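Local coordinates for protein serine--tRNA ligase, cytoplasmic (Candida albicans, PDB 3QO8) that catalyses the two-step attachment of serine to tRNA(Ser), first activating the amino acid with ATP and then transferring it to the acceptor end of the tRNA, at residues Gln226-Val234 / Cys277-His285; Thr246-His255 / Glu299-Thr307. All coordinates share one frame; numbering follows the deposited sequence. Where two conformers were deposited one is given.

Contact 1 (Gln226-Val234 / Cys277-His285). With SSA (5'-O-(N-(L-seryl)-sulfamoyl)adenosine), chain B.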
loop_
_atom_site.group_PDB
_atom_site.type_symbol
_atom_site.label_atom_id
_atom_site.label_comp_id
_atom_site.label_asym_id
_atom_site.label_seq_id
_atom_site.Cartn_x
_atom_site.Cartn_y
_atom_site.Cartn_z
ATOM N N GLN A 226 17.020 -6.138 6.850
ATOM C CA GLN A 226 15.705 -5.627 6.483
ATOM C C GLN A 226 14.931 -6.672 5.670
ATOM O O GLN A 226 13.724 -6.840 5.851
ATOM C CB GLN A 226 15.819 -4.284 5.746
ATOM C CG GLN A 226 16.399 -3.170 6.627
ATOM C CD GLN A 226 16.572 -1.839 5.903
ATOM O OE1 GLN A 226 17.657 -1.523 5.401
ATOM N NE2 GLN A 226 15.505 -1.045 5.863
ATOM N N PHE A 227 15.625 -7.394 4.795
ATOM C CA PHE A 227 14.970 -8.447 4.031
ATOM C C PHE A 227 14.477 -9.577 4.935
ATOM O O PHE A 227 13.500 -10.257 4.618
ATOM C CB PHE A 227 15.900 -8.997 2.950
ATOM C CG PHE A 227 16.070 -8.076 1.774
ATOM C CD1 PHE A 227 15.180 -8.115 0.715
ATOM C CD2 PHE A 227 17.117 -7.170 1.731
ATOM C CE1 PHE A 227 15.331 -7.270 -0.368
ATOM C CE2 PHE A 227 17.274 -6.322 0.653
ATOM C CZ PHE A 227 16.380 -6.373 -0.400
ATOM N N ASP A 228 15.151 -9.761 6.067
ATOM C CA ASP A 228 14.852 -10.868 6.976
ATOM C C ASP A 228 13.617 -10.665 7.861
ATOM O O ASP A 228 12.774 -11.549 7.968
ATOM C CB ASP A 228 16.069 -11.189 7.851
ATOM C CG ASP A 228 17.192 -11.848 7.070
ATOM O OD1 ASP A 228 16.895 -12.574 6.097
ATOM O OD2 ASP A 228 18.371 -11.641 7.429
ATOM N N GLU A 229 13.512 -9.512 8.507
ATOM C CA GLU A 229 12.431 -9.326 9.468
ATOM C C GLU A 229 11.622 -8.055 9.254
ATOM O O GLU A 229 10.784 -7.704 10.090
ATOM C CB GLU A 229 12.977 -9.361 10.900
ATOM C CG GLU A 229 13.998 -8.280 11.213
ATOM C CD GLU A 229 14.608 -8.439 12.597
ATOM O OE1 GLU A 229 14.353 -9.478 13.247
ATOM O OE2 GLU A 229 15.339 -7.525 13.035
ATOM N N GLU A 230 11.869 -7.357 8.150
ATOM C CA GLU A 230 11.164 -6.100 7.920
ATOM C C GLU A 230 10.231 -6.137 6.712
ATOM O O GLU A 230 9.073 -5.731 6.821
ATOM C CB GLU A 230 12.140 -4.915 7.812
ATOM C CG GLU A 230 11.476 -3.539 7.951
ATOM C CD GLU A 230 12.419 -2.375 7.622
ATOM O OE1 GLU A 230 13.227 -2.503 6.668
ATOM O OE2 GLU A 230 12.350 -1.328 8.313
ATOM N N LEU A 231 10.720 -6.631 5.572
ATOM C CA LEU A 231 10.025 -6.398 4.301
ATOM C C LEU A 231 9.030 -7.476 3.905
ATOM O O LEU A 231 9.326 -8.668 3.970
ATOM C CB LEU A 231 11.025 -6.203 3.161
ATOM C CG LEU A 231 11.978 -5.020 3.309
ATOM C CD1 LEU A 231 12.934 -4.985 2.129
ATOM C CD2 LEU A 231 11.194 -3.717 3.416
ATOM N N TYR A 232 7.850 -7.044 3.472
ATOM C CA TYR A 232 6.871 -7.964 2.945
ATOM C C TYR A 232 7.234 -8.221 1.503
ATOM O O TYR A 232 7.520 -7.285 0.750
ATOM C CB TYR A 232 5.477 -7.344 2.951
ATOM C CG TYR A 232 4.819 -7.240 4.301
ATOM C CD1 TYR A 232 4.071 -8.293 4.810
ATOM C CD2 TYR A 232 4.924 -6.082 5.049
ATOM C CE1 TYR A 232 3.452 -8.200 6.037
ATOM C CE2 TYR A 232 4.307 -5.969 6.279
ATOM C CZ TYR A 232 3.571 -7.031 6.765
ATOM O OH TYR A 232 2.956 -6.919 7.985
ATOM N N LYS A 233 7.189 -9.480 1.102
ATOM C CA LYS A 233 7.377 -9.822 -0.300
ATOM C C LYS A 233 6.021 -9.839 -1.028
ATOM O O LYS A 233 5.001 -10.219 -0.455
ATOM C CB LYS A 233 8.096 -11.172 -0.404
ATOM C CG LYS A 233 8.556 -11.536 -1.807
ATOM C CD LYS A 233 9.317 -12.854 -1.824
ATOM C CE LYS A 233 10.645 -12.734 -1.096
ATOM N NZ LYS A 233 11.393 -14.029 -1.072
ATOM N N VAL A 234 6.009 -9.399 -2.284
ATOM C CA VAL A 234 4.791 -9.363 -3.076
ATOM C C VAL A 234 4.894 -10.400 -4.191
ATOM O O VAL A 234 5.900 -10.452 -4.883
ATOM C CB VAL A 234 4.586 -7.955 -3.685
ATOM C CG1 VAL A 234 3.452 -7.953 -4.663
ATOM C CG2 VAL A 234 4.331 -6.932 -2.577
ATOM N N CYS A 277 3.918 2.894 4.279
ATOM C CA CYS A 277 5.101 2.135 4.678
ATOM C C CYS A 277 4.633 0.842 5.310
ATOM O O CYS A 277 3.667 0.838 6.072
ATOM C CB CYS A 277 5.928 2.934 5.699
ATOM S SG CYS A 277 6.364 4.600 5.110
ATOM N N PHE A 278 5.321 -0.254 5.009
ATOM C CA PHE A 278 4.877 -1.578 5.455
ATOM C C PHE A 278 6.020 -2.302 6.141
ATOM O O PHE A 278 7.111 -2.415 5.577
ATOM C CB PHE A 278 4.355 -2.380 4.249
ATOM C CG PHE A 278 3.277 -1.658 3.488
ATOM C CD1 PHE A 278 1.942 -1.815 3.831
ATOM C CD2 PHE A 278 3.608 -0.772 2.468
ATOM C CE1 PHE A 278 0.947 -1.109 3.148
ATOM C CE2 PHE A 278 2.626 -0.072 1.791
ATOM C CZ PHE A 278 1.298 -0.250 2.124
ATOM N N ARG A 279 5.777 -2.779 7.363
ATOM C CA ARG A 279 6.820 -3.438 8.122
ATOM C C ARG A 279 6.282 -4.664 8.844
ATOM O O ARG A 279 5.268 -4.594 9.520
ATOM C CB ARG A 279 7.427 -2.455 9.119
ATOM C CG ARG A 279 7.960 -1.205 8.452
ATOM C CD ARG A 279 8.740 -0.339 9.421
ATOM N NE ARG A 279 9.198 0.871 8.753
ATOM C CZ ARG A 279 10.147 1.677 9.221
ATOM N NH1 ARG A 279 10.764 1.395 10.377
ATOM N NH2 ARG A 279 10.487 2.759 8.522
ATOM N N ARG A 280 6.964 -5.791 8.677
ATOM C CA ARG A 280 6.570 -7.031 9.339
ATOM C C ARG A 280 6.730 -6.957 10.855
ATOM O O ARG A 280 6.016 -7.643 11.580
ATOM C CB ARG A 280 7.363 -8.211 8.770
ATOM C CG ARG A 280 7.050 -8.495 7.285
ATOM C CD ARG A 280 7.686 -9.805 6.821
ATOM N NE ARG A 280 7.392 -10.882 7.757
ATOM C CZ ARG A 280 8.320 -11.648 8.328
ATOM N NH1 ARG A 280 9.604 -11.465 8.038
ATOM N NH2 ARG A 280 7.964 -12.597 9.181
ATOM N N GLU A 281 7.648 -6.111 11.327
ATOM C CA GLU A 281 7.932 -6.006 12.758
ATOM C C GLU A 281 8.071 -7.407 13.335
ATOM O O GLU A 281 7.517 -7.716 14.391
ATOM C CB GLU A 281 6.810 -5.255 13.469
ATOM C CG GLU A 281 6.642 -3.805 12.977
ATOM C CD GLU A 281 7.797 -2.910 13.420
ATOM O OE1 GLU A 281 8.209 -2.011 12.654
ATOM O OE2 GLU A 281 8.296 -3.103 14.545
ATOM N N ALA A 282 8.798 -8.257 12.618
ATOM C CA ALA A 282 8.856 -9.678 12.939
ATOM C C ALA A 282 9.539 -9.955 14.279
ATOM O O ALA A 282 9.274 -10.974 14.916
ATOM C CB ALA A 282 9.536 -10.452 11.811
ATOM N N GLY A 283 10.408 -9.043 14.707
ATOM C CA GLY A 283 11.071 -9.174 15.993
ATOM C C GLY A 283 10.376 -8.401 17.103
ATOM O O GLY A 283 10.895 -8.293 18.214
ATOM N N SER A 284 9.197 -7.865 16.801
ATOM C CA SER A 284 8.446 -7.059 17.758
ATOM C C SER A 284 7.128 -7.727 18.133
ATOM O O SER A 284 6.082 -7.426 17.558
ATOM C CB SER A 284 8.176 -5.666 17.185
ATOM O OG SER A 284 9.380 -5.021 16.809
ATOM N N HIS A 285 7.183 -8.633 19.104
ATOM C CA HIS A 285 5.995 -9.357 19.536
ATOM C C HIS A 285 5.428 -8.768 20.819
ATOM O O HIS A 285 6.135 -8.634 21.816
ATOM C CB HIS A 285 6.317 -10.839 19.739
ATOM C CG HIS A 285 6.891 -11.504 18.528
ATOM N ND1 HIS A 285 6.108 -12.145 17.590
ATOM C CD2 HIS A 285 8.169 -11.626 18.098
ATOM C CE1 HIS A 285 6.881 -12.633 16.636
ATOM N NE2 HIS A 285 8.136 -12.331 16.920
HETATM N N10 SSA B . 13.675 6.673 6.366
HETATM C CA SSA B . 14.004 6.740 7.788
HETATM C CB SSA B . 13.663 8.124 8.340
HETATM O OG SSA B . 12.235 8.307 8.395
HETATM C C9 SSA B . 13.254 5.683 8.549
HETATM O O9 SSA B . 12.410 4.980 8.006
HETATM N N8 SSA B . 13.557 5.567 9.838
HETATM S S1 SSA B . 12.667 4.726 10.872
HETATM O O1S SSA B . 12.745 3.309 10.662
HETATM O O2S SSA B . 13.092 5.047 12.194
HETATM O "O5'" SSA B . 11.195 5.170 10.762
HETATM C "C5'" SSA B . 10.836 6.538 10.845
HETATM C "C4'" SSA B . 9.659 6.695 11.814
HETATM O "O4'" SSA B . 8.501 5.952 11.416
HETATM C "C3'" SSA B . 9.950 6.202 13.214
HETATM O "O3'" SSA B . 10.739 7.170 13.921
HETATM C "C2'" SSA B . 8.536 6.046 13.763
HETATM O "O2'" SSA B . 8.004 7.328 14.149
HETATM C "C1'" SSA B . 7.743 5.556 12.552
HETATM N N9 SSA B . 7.624 4.084 12.577
HETATM C C8 SSA B . 8.609 3.189 12.397
HETATM N N7 SSA B . 8.090 1.948 12.511
HETATM C C5 SSA B . 6.773 2.083 12.756
HETATM C C6 SSA B . 5.746 1.180 12.948
HETATM N N6 SSA B . 6.019 -0.142 12.907
HETATM N N1 SSA B . 4.492 1.637 13.173
HETATM C C2 SSA B . 4.244 2.952 13.212
HETATM N N3 SSA B . 5.218 3.850 13.018
HETATM C C4 SSA B . 6.487 3.433 12.803
HETATM O O HOH W 1 10.795 -10.063 5.892
HETATM O O HOH W 2 9.948 -4.456 10.612
HETATM O O HOH W 3 7.561 -4.143 3.517
#

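Contact 2 (Thr246-His255 / Glu299-Thr307). With SSA (5'-O-(N-(L-seryl)-sulfamoyl)adenosine), chain B.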
loop_
_atom_site.group_PDB
_atom_site.type_symbol
_atom_site.label_atom_id
_atom_site.label_comp_id
_atom_site.label_asym_id
_atom_site.label_seq_id
_atom_site.Cartn_x
_atom_site.Cartn_y
_atom_site.Cartn_z
ATOM N N THR A 246 9.748 2.370 3.874
ATOM C CA THR A 246 9.859 3.822 4.006
ATOM C C THR A 246 10.108 4.390 2.622
ATOM O O THR A 246 10.762 3.745 1.801
ATOM C CB THR A 246 11.044 4.233 4.959
ATOM O OG1 THR A 246 11.428 5.588 4.695
ATOM C CG2 THR A 246 12.258 3.342 4.736
ATOM N N SER A 247 9.590 5.587 2.352
ATOM C CA SER A 247 9.824 6.208 1.049
ATOM C C SER A 247 11.305 6.484 0.791
ATOM O O SER A 247 11.709 6.739 -0.347
ATOM C CB SER A 247 8.966 7.468 0.841
ATOM O OG SER A 247 9.261 8.479 1.802
ATOM N N GLU A 248 12.105 6.429 1.855
ATOM C CA GLU A 248 13.555 6.538 1.742
ATOM C C GLU A 248 14.072 5.573 0.679
ATOM O O GLU A 248 14.941 5.908 -0.121
ATOM C CB GLU A 248 14.222 6.221 3.087
ATOM C CG GLU A 248 15.742 6.290 3.063
ATOM C CD GLU A 248 16.413 5.481 4.185
ATOM O OE1 GLU A 248 15.831 5.326 5.291
ATOM O OE2 GLU A 248 17.539 4.991 3.941
ATOM N N GLN A 249 13.527 4.366 0.680
ATOM C CA GLN A 249 14.007 3.318 -0.209
ATOM C C GLN A 249 13.843 3.664 -1.699
ATOM O O GLN A 249 14.838 3.749 -2.424
ATOM C CB GLN A 249 13.402 1.970 0.178
ATOM C CG GLN A 249 14.070 1.408 1.437
ATOM C CD GLN A 249 13.195 0.431 2.218
ATOM O OE1 GLN A 249 11.999 0.294 1.965
ATOM N NE2 GLN A 249 13.802 -0.251 3.180
ATOM N N PRO A 250 12.599 3.895 -2.161
ATOM C CA PRO A 250 12.480 4.212 -3.595
ATOM C C PRO A 250 13.043 5.597 -3.954
ATOM O O PRO A 250 13.594 5.779 -5.034
ATOM C CB PRO A 250 10.958 4.137 -3.866
ATOM C CG PRO A 250 10.293 4.359 -2.514
ATOM C CD PRO A 250 11.291 3.758 -1.491
ATOM N N ILE A 251 12.928 6.561 -3.052
ATOM C CA ILE A 251 13.419 7.896 -3.351
ATOM C C ILE A 251 14.951 7.913 -3.412
ATOM O O ILE A 251 15.542 8.656 -4.191
ATOM C CB ILE A 251 12.855 8.941 -2.352
ATOM C CG1 ILE A 251 11.328 9.016 -2.500
ATOM C CG2 ILE A 251 13.533 10.309 -2.570
ATOM C CD1 ILE A 251 10.601 9.984 -1.534
ATOM N N SER A 252 15.610 7.082 -2.606
ATOM C CA SER A 252 17.066 7.010 -2.681
ATOM C C SER A 252 17.487 6.494 -4.063
ATOM O O SER A 252 18.535 6.869 -4.582
ATOM C CB SER A 252 17.658 6.127 -1.568
ATOM O OG SER A 252 17.416 4.749 -1.813
ATOM N N ALA A 253 16.654 5.646 -4.667
ATOM C CA ALA A 253 16.975 5.094 -5.986
ATOM C C ALA A 253 16.497 5.986 -7.132
ATOM O O ALA A 253 16.756 5.689 -8.293
ATOM C CB ALA A 253 16.388 3.704 -6.138
ATOM N N TYR A 254 15.789 7.063 -6.799
ATOM C CA TYR A 254 15.210 7.972 -7.796
ATOM C C TYR A 254 16.270 8.472 -8.787
ATOM O O TYR A 254 16.043 8.477 -9.998
ATOM C CB TYR A 254 14.546 9.152 -7.079
ATOM C CG TYR A 254 13.676 10.068 -7.927
ATOM C CD1 TYR A 254 12.419 9.659 -8.371
ATOM C CD2 TYR A 254 14.088 11.355 -8.234
ATOM C CE1 TYR A 254 11.605 10.502 -9.115
ATOM C CE2 TYR A 254 13.283 12.210 -8.983
ATOM C CZ TYR A 254 12.041 11.774 -9.413
ATOM O OH TYR A 254 11.252 12.614 -10.158
ATOM N N HIS A 255 17.424 8.890 -8.272
ATOM C CA HIS A 255 18.498 9.410 -9.123
ATOM C C HIS A 255 19.611 8.397 -9.374
ATOM O O HIS A 255 20.712 8.779 -9.772
ATOM C CB HIS A 255 19.103 10.687 -8.524
ATOM C CG HIS A 255 18.175 11.857 -8.539
ATOM N ND1 HIS A 255 17.770 12.468 -9.707
ATOM C CD2 HIS A 255 17.572 12.533 -7.531
ATOM C CE1 HIS A 255 16.946 13.460 -9.418
ATOM N NE2 HIS A 255 16.812 13.522 -8.106
ATOM N N GLU A 299 1.470 5.784 7.273
ATOM C CA GLU A 299 1.925 6.826 6.343
ATOM C C GLU A 299 3.078 7.641 6.925
ATOM O O GLU A 299 3.178 7.802 8.139
ATOM C CB GLU A 299 0.769 7.757 5.954
ATOM C CG GLU A 299 -0.258 7.088 4.996
ATOM C CD GLU A 299 -1.026 5.966 5.673
ATOM O OE1 GLU A 299 -1.786 6.255 6.619
ATOM O OE2 GLU A 299 -0.872 4.797 5.261
ATOM N N LYS A 300 3.939 8.167 6.060
ATOM C CA LYS A 300 5.081 8.941 6.533
ATOM C C LYS A 300 5.470 9.998 5.511
ATOM O O LYS A 300 5.623 9.702 4.316
ATOM C CB LYS A 300 6.280 8.022 6.843
ATOM C CG LYS A 300 7.532 8.777 7.381
ATOM C CD LYS A 300 8.604 7.813 7.980
ATOM C CE LYS A 300 9.033 6.716 6.978
ATOM N NZ LYS A 300 9.404 7.268 5.641
ATOM N N ILE A 301 5.594 11.231 5.988
ATOM C CA ILE A 301 6.258 12.290 5.251
ATOM C C ILE A 301 7.744 12.263 5.613
ATOM O O ILE A 301 8.117 12.394 6.781
ATOM C CB ILE A 301 5.663 13.677 5.566
ATOM C CG1 ILE A 301 4.149 13.682 5.285
ATOM C CG2 ILE A 301 6.393 14.759 4.761
ATOM C CD1 ILE A 301 3.781 13.155 3.895
ATOM N N GLU A 302 8.572 12.111 4.585
ATOM C CA GLU A 302 9.998 11.867 4.695
ATOM C C GLU A 302 10.777 13.046 4.105
ATOM O O GLU A 302 10.413 13.571 3.049
ATOM C CB GLU A 302 10.325 10.614 3.858
ATOM C CG GLU A 302 11.797 10.214 3.844
ATOM C CD GLU A 302 12.236 9.545 5.144
ATOM O OE1 GLU A 302 11.417 9.496 6.092
ATOM O OE2 GLU A 302 13.396 9.056 5.211
ATOM N N GLN A 303 11.847 13.465 4.773
ATOM C CA GLN A 303 12.820 14.364 4.147
ATOM C C GLN A 303 13.890 13.523 3.472
ATOM O O GLN A 303 14.499 12.663 4.111
ATOM C CB GLN A 303 13.530 15.227 5.194
ATOM C CG GLN A 303 12.648 16.132 5.992
ATOM C CD GLN A 303 13.467 16.957 6.969
ATOM O OE1 GLN A 303 14.267 17.793 6.563
ATOM N NE2 GLN A 303 13.289 16.701 8.258
ATOM N N PHE A 304 14.143 13.758 2.189
ATOM C CA PHE A 304 15.254 13.068 1.558
ATOM C C PHE A 304 16.067 14.082 0.774
ATOM O O PHE A 304 15.528 14.821 -0.057
ATOM C CB PHE A 304 14.817 11.910 0.644
ATOM C CG PHE A 304 15.988 11.085 0.142
ATOM C CD1 PHE A 304 16.417 9.964 0.849
ATOM C CD2 PHE A 304 16.698 11.473 -0.978
ATOM C CE1 PHE A 304 17.507 9.223 0.416
ATOM C CE2 PHE A 304 17.801 10.740 -1.421
ATOM C CZ PHE A 304 18.206 9.618 -0.724
ATOM N N VAL A 305 17.365 14.108 1.038
ATOM C CA VAL A 305 18.216 15.159 0.497
ATOM C C VAL A 305 19.507 14.593 -0.062
ATOM O O VAL A 305 20.110 13.704 0.528
ATOM C CB VAL A 305 18.574 16.207 1.581
ATOM C CG1 VAL A 305 19.421 17.330 0.974
ATOM C CG2 VAL A 305 17.311 16.773 2.217
ATOM N N LEU A 306 19.912 15.122 -1.212
ATOM C CA LEU A 306 21.204 14.827 -1.798
ATOM C C LEU A 306 21.985 16.124 -1.798
ATOM O O LEU A 306 21.457 17.176 -2.167
ATOM C CB LEU A 306 21.034 14.320 -3.241
ATOM C CG LEU A 306 20.217 13.056 -3.499
ATOM C CD1 LEU A 306 18.736 13.364 -3.451
ATOM C CD2 LEU A 306 20.547 12.490 -4.890
ATOM N N THR A 307 23.240 16.058 -1.369
ATOM C CA THR A 307 24.082 17.230 -1.290
ATOM C C THR A 307 25.484 16.877 -1.767
ATOM O O THR A 307 25.816 15.704 -1.941
ATOM C CB THR A 307 24.290 17.702 0.180
ATOM O OG1 THR A 307 25.200 16.810 0.838
ATOM C CG2 THR A 307 22.985 17.716 0.965
HETATM N N10 SSA B . 13.675 6.673 6.366
HETATM C CA SSA B . 14.004 6.740 7.788
HETATM C CB SSA B . 13.663 8.124 8.340
HETATM O OG SSA B . 12.235 8.307 8.395
HETATM C C9 SSA B . 13.254 5.683 8.549
HETATM O O9 SSA B . 12.410 4.980 8.006
HETATM N N8 SSA B . 13.557 5.567 9.838
HETATM S S1 SSA B . 12.667 4.726 10.872
HETATM O O1S SSA B . 12.745 3.309 10.662
HETATM O O2S SSA B . 13.092 5.047 12.194
HETATM O "O5'" SSA B . 11.195 5.170 10.762
HETATM C "C5'" SSA B . 10.836 6.538 10.845
HETATM C "C4'" SSA B . 9.659 6.695 11.814
HETATM O "O4'" SSA B . 8.501 5.952 11.416
HETATM C "C3'" SSA B . 9.950 6.202 13.214
HETATM O "O3'" SSA B . 10.739 7.170 13.921
HETATM C "C2'" SSA B . 8.536 6.046 13.763
HETATM O "O2'" SSA B . 8.004 7.328 14.149
HETATM C "C1'" SSA B . 7.743 5.556 12.552
HETATM N N9 SSA B . 7.624 4.084 12.577
HETATM C C8 SSA B . 8.609 3.189 12.397
HETATM N N7 SSA B . 8.090 1.948 12.511
HETATM C C5 SSA B . 6.773 2.083 12.756
HETATM C C6 SSA B . 5.746 1.180 12.948
HETATM N N6 SSA B . 6.019 -0.142 12.907
HETATM N N1 SSA B . 4.492 1.637 13.173
HETATM C C2 SSA B . 4.244 2.952 13.212
HETATM N N3 SSA B . 5.218 3.850 13.018
HETATM C C4 SSA B . 6.487 3.433 12.803
HETATM O O HOH W 4 7.182 7.623 3.382
#

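Contact 1 (Gln226-Val234 / Cys277-His285)
Y232 and R280 form the tight side of this contact. The aliphatic part of R280 lies across the tyrosine ring, its CG 3.6 Å from the ring centroid and 3° off the normal, a CH-pi contact over the centre of one face. F278 adds an apolar touch, its CB 3.8 Å from Y232 CD2. Beside this packing the backbones join by two hydrogen bonds, a short one from R280 N to E230 O (2.8 Å) and a longer one from A282 N to E229 O (3.3 Å). The bend at chi3 (49°) turns the R280 guanidinium off the ring and back along the end of helix 224-229, where NH1 donates to a water within hydrogen-bonding distance of F227 O and L231 O; NE forms a salt bridge with D236 of the second subunit. On the exposed side the E229 side chain and G283 are poorly ordered, and E229 CB merely touches A282 CB. R279 belongs to motif 2 of class II synthetases and faces the ligand. Its extended chain carries NH1 to O1S of the seryl-sulfamoyl adenosine (2.8 Å). E230 OE2 backs the opposite guanidinium face in a long salt bridge (3.8 Å to NH1), acting on R279 through charge alone, while Q226 NE2 holds OE1. R279 thus grips the sulfamoyl group, stand-in for the adenylate phosphate, consistent with a role in binding ATP.

Contact 2 (Thr246-His255 / Glu299-Thr307)
T246 and K300 meet where helix 248-252 packs on strand 297-307 of the class II catalytic sheet, beside the serine pocket. Hydrogen bonds and charges gather at this end. K300 NZ donates to T246 OG1 (2.8 Å), and the same oxygen caps the helix by accepting from E248 N. The bends of the lysine at chi3 and chi4 also bring NZ to E302 OE1, which it meets from above the carboxylate plane in a salt bridge. The seryl amine N10 of the bound analogue donates to T246 OG1, to E302 OE2 at 2.7 Å and, in one of two conformers of that side chain, to E248 OE1; the E302 carboxylate in particular would suit a charged ammonium group. A water joins S247 OG to K300 O and K300 NZ. Apolar packing takes over further along. I251 CG2 packs against the CG-CD2 side of the F304 ring, 3.7 Å from CD2, while the backbone N of S252 lies over one face toward the rim and S252 CA comes within 3.5 Å of F304 CZ. H255 and L306 close the far end through their CD2 atoms. E302 splits its carboxylate between two groups of the ligand, OE1 accepting from the seryl hydroxyl OG at 2.7 Å.

In the fold
Both contacts border one ligand and one sheet, strands 269-278 and 297-307 being neighbours in it, and they meet where C277 SG packs on T246 and K300. Contact 2 is buried and lies nearer the centre of the chain; its polar groups serve the amine and hydroxyl of the seryl end and give way to apolar packing along the strand. Contact 1 is only partly buried, dominated by loops, and deals with the sulfamoyl linker, the seryl carbonyl and, through a weak bond to E281, the adenine. Each reaches the second subunit, contact 1 through the separate sheet of strand 233-236, which continues across the interface, and contact 2 through Y254. Neighbouring elements thus share the binding of one seryl-adenylate analogue.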